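PDB 4MTN: transcription termination factor NusA from Planctomyces limnophilus, which probably takes part in both termination and antitermination of transcription, binding the core RNA polymerase and the nascent RNA. Local coordinates for residues Ile34-Phe42 with Gly74-Ala82. Numbering follows the deposited sequence.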
loop_
_atom_site.group_PDB
_atom_site.type_symbol
_atom_site.label_atom_id
_atom_site.label_comp_id
_atom_site.label_asym_id
_atom_site.label_seq_id
_atom_site.Cartn_x
_atom_site.Cartn_y
_atom_site.Cartn_z
ATOM N N ILE A 34 20.120 29.135 -19.039
ATOM C CA ILE A 34 21.229 30.078 -18.980
ATOM C C ILE A 34 22.372 29.489 -18.161
ATOM O O ILE A 34 23.544 29.621 -18.519
ATOM C CB ILE A 34 20.795 31.428 -18.370
ATOM C CG1 ILE A 34 19.769 32.114 -19.275
ATOM C CG2 ILE A 34 21.995 32.338 -18.148
ATOM C CD1 ILE A 34 19.269 33.435 -18.733
ATOM N N LEU A 35 22.016 28.828 -17.065
ATOM C CA LEU A 35 22.994 28.205 -16.180
ATOM C C LEU A 35 23.798 27.129 -16.903
ATOM O O LEU A 35 25.020 27.066 -16.774
ATOM C CB LEU A 35 22.295 27.609 -14.956
ATOM C CG LEU A 35 23.174 26.937 -13.901
ATOM C CD1 LEU A 35 24.329 27.840 -13.507
ATOM C CD2 LEU A 35 22.339 26.572 -12.684
ATOM N N SER A 36 23.105 26.284 -17.662
ATOM C CA SER A 36 23.761 25.233 -18.431
ATOM C C SER A 36 24.668 25.832 -19.500
ATOM O O SER A 36 25.744 25.305 -19.781
ATOM C CB SER A 36 22.726 24.309 -19.074
ATOM O OG SER A 36 22.022 23.573 -18.090
ATOM N N ALA A 37 24.227 26.939 -20.088
ATOM C CA ALA A 37 25.018 27.644 -21.088
ATOM C C ALA A 37 26.246 28.281 -20.449
ATOM O O ALA A 37 27.295 28.404 -21.079
ATOM C CB ALA A 37 24.175 28.697 -21.788
ATOM N N ALA A 38 26.104 28.682 -19.190
ATOM C CA ALA A 38 27.205 29.281 -18.447
ATOM C C ALA A 38 28.191 28.215 -17.983
ATOM O O ALA A 38 29.396 28.459 -17.924
ATOM C CB ALA A 38 26.677 30.073 -17.261
ATOM N N ARG A 39 27.672 27.034 -17.654
ATOM C CA ARG A 39 28.512 25.919 -17.225
ATOM C C ARG A 39 29.439 25.461 -18.343
ATOM O O ARG A 39 30.609 25.160 -18.107
ATOM C CB ARG A 39 27.658 24.741 -16.754
ATOM C CG ARG A 39 27.072 24.889 -15.362
ATOM C CD ARG A 39 26.599 23.540 -14.839
ATOM N NE ARG A 39 25.873 23.650 -13.577
ATOM C CZ ARG A 39 24.549 23.595 -13.470
ATOM N NH1 ARG A 39 23.798 23.431 -14.551
ATOM N NH2 ARG A 39 23.974 23.700 -12.279
ATOM N N LYS A 40 28.910 25.405 -19.561
ATOM C CA LYS A 40 29.683 24.937 -20.703
ATOM C C LYS A 40 30.777 25.931 -21.075
ATOM O O LYS A 40 31.884 25.539 -21.444
ATOM C CB LYS A 40 28.767 24.686 -21.905
ATOM C CG LYS A 40 29.410 23.860 -23.008
ATOM C CD LYS A 40 28.465 23.661 -24.183
ATOM C CE LYS A 40 28.200 24.971 -24.906
ATOM N NZ LYS A 40 27.359 24.771 -26.120
ATOM N N HIS A 41 30.462 27.219 -20.980
ATOM C CA HIS A 41 31.418 28.264 -21.330
ATOM C C HIS A 41 32.525 28.419 -20.288
ATOM O O HIS A 41 33.709 28.379 -20.622
ATOM C CB HIS A 41 30.693 29.599 -21.517
ATOM C CG HIS A 41 31.602 30.735 -21.875
ATOM N ND1 HIS A 41 32.151 31.574 -20.930
ATOM C CD2 HIS A 41 32.057 31.168 -23.074
ATOM C CE1 HIS A 41 32.905 32.477 -21.533
ATOM N NE2 HIS A 41 32.865 32.252 -22.833
ATOM N N PHE A 42 32.135 28.589 -19.028
ATOM C CA PHE A 42 33.093 28.854 -17.958
ATOM C C PHE A 42 33.755 27.590 -17.412
ATOM O O PHE A 42 34.826 27.655 -16.810
ATOM C CB PHE A 42 32.410 29.609 -16.814
ATOM C CG PHE A 42 32.095 31.042 -17.137
ATOM C CD1 PHE A 42 30.877 31.389 -17.697
ATOM C CD2 PHE A 42 33.019 32.042 -16.881
ATOM C CE1 PHE A 42 30.585 32.707 -17.995
ATOM C CE2 PHE A 42 32.734 33.362 -17.178
ATOM C CZ PHE A 42 31.515 33.695 -17.736
ATOM N N GLY A 74 26.379 38.525 -23.144
ATOM C CA GLY A 74 25.630 38.689 -24.375
ATOM C C GLY A 74 25.708 37.454 -25.252
ATOM O O GLY A 74 24.736 37.089 -25.914
ATOM N N ASP A 75 26.871 36.808 -25.252
ATOM C CA ASP A 75 27.071 35.585 -26.021
ATOM C C ASP A 75 26.219 34.446 -25.472
ATOM O O ASP A 75 25.687 33.637 -26.229
ATOM C CB ASP A 75 28.547 35.181 -26.024
ATOM C CG ASP A 75 29.418 36.153 -26.796
ATOM O OD1 ASP A 75 29.483 36.039 -28.038
ATOM O OD2 ASP A 75 30.044 37.027 -26.161
ATOM N N ILE A 76 26.096 34.390 -24.149
ATOM C CA ILE A 76 25.304 33.356 -23.490
ATOM C C ILE A 76 23.814 33.517 -23.785
ATOM O O ILE A 76 23.131 32.551 -24.126
ATOM C CB ILE A 76 25.521 33.369 -21.962
ATOM C CG1 ILE A 76 26.976 33.034 -21.626
ATOM C CG2 ILE A 76 24.582 32.389 -21.276
ATOM C CD1 ILE A 76 27.262 32.987 -20.141
ATOM N N LEU A 77 23.318 34.744 -23.657
ATOM C CA LEU A 77 21.902 35.029 -23.871
ATOM C C LEU A 77 21.493 34.819 -25.328
ATOM O O LEU A 77 20.345 34.481 -25.617
ATOM C CB LEU A 77 21.574 36.458 -23.438
ATOM C CG LEU A 77 21.822 36.797 -21.967
ATOM C CD1 LEU A 77 21.420 38.233 -21.666
ATOM C CD2 LEU A 77 21.084 35.826 -21.059
ATOM N N GLY A 78 22.436 35.024 -26.241
ATOM C CA GLY A 78 22.171 34.853 -27.657
ATOM C C GLY A 78 22.365 33.419 -28.110
ATOM O O GLY A 78 21.976 33.049 -29.218
ATOM N N ARG A 79 22.970 32.610 -27.247
ATOM C CA ARG A 79 23.230 31.207 -27.554
ATOM C C ARG A 79 22.079 30.334 -27.060
ATOM O O ARG A 79 22.073 29.119 -27.254
ATOM C CB ARG A 79 24.553 30.761 -26.924
ATOM C CG ARG A 79 25.195 29.550 -27.580
ATOM C CD ARG A 79 26.604 29.326 -27.051
ATOM N NE ARG A 79 26.618 29.089 -25.610
ATOM C CZ ARG A 79 27.722 28.899 -24.894
ATOM N NH1 ARG A 79 28.910 28.920 -25.483
ATOM N NH2 ARG A 79 27.640 28.689 -23.587
ATOM N N ILE A 80 21.103 30.973 -26.426
ATOM C CA ILE A 80 19.954 30.276 -25.860
ATOM C C ILE A 80 18.670 30.698 -26.563
ATOM O O ILE A 80 17.991 29.878 -27.182
ATOM C CB ILE A 80 19.818 30.542 -24.351
ATOM N N SER A 81 18.347 31.984 -26.449
ATOM C CA SER A 81 17.138 32.558 -27.038
ATOM C C SER A 81 17.019 32.273 -28.533
ATOM O O SER A 81 15.916 32.145 -29.063
ATOM C CB SER A 81 17.104 34.069 -26.797
ATOM N N ALA A 82 18.159 32.175 -29.209
ATOM C CA ALA A 82 18.176 31.840 -30.626
ATOM C C ALA A 82 17.779 30.383 -30.836
ATOM O O ALA A 82 18.111 29.517 -30.025
ATOM C CB ALA A 82 19.544 32.112 -31.217
#
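Ile76 fits as a knob into a hole formed by Ile34, Ala37, Ala38 and Phe42, a small example of knobs-into-holes packing between two helices of the NusA N-terminal domain. The two branches of the isoleucine divide the work. CG2 rests 3.7 Å from Ala37 CB and also meets Ile34 CG2, while CD1 reaches on to Ala38 CB and to the edge of the Phe42 ring, 4.0 Å from CE1 and near the ring plane. With CG1 anti to the carbonyl carbon (chi1 -64°) and the chain extended beyond it, the ethyl arm of Ile76 is carried to that ring. Beside the knob, Ile34 CD1 touches Leu77 CD2 at 3.8 Å.

Farther out, on the exposed side of the contact, the Arg79 side chain reaches across the last turns of helix 23-42, beside Ala37, Lys40 and His41. Lys40 CE covers one face of the guanidinium, and His41 CB comes obliquely to NH2.

The helix segments cross at 128°, their axes 9.6 Å apart at closest approach, and the small Ala37 brings its CA to 6.2 Å from Ile76 CA. Neighbouring strands pack against these side chains: Ile34 lies on Val50 and Val61, and Ile34 and Leu77 share Pro59. From a loop, Ile68 touches both Ile76 and Phe42. Over one face of the Phe42 ring lies His41 ND1, 3.4 Å above the plane and offset toward the rim of the ring.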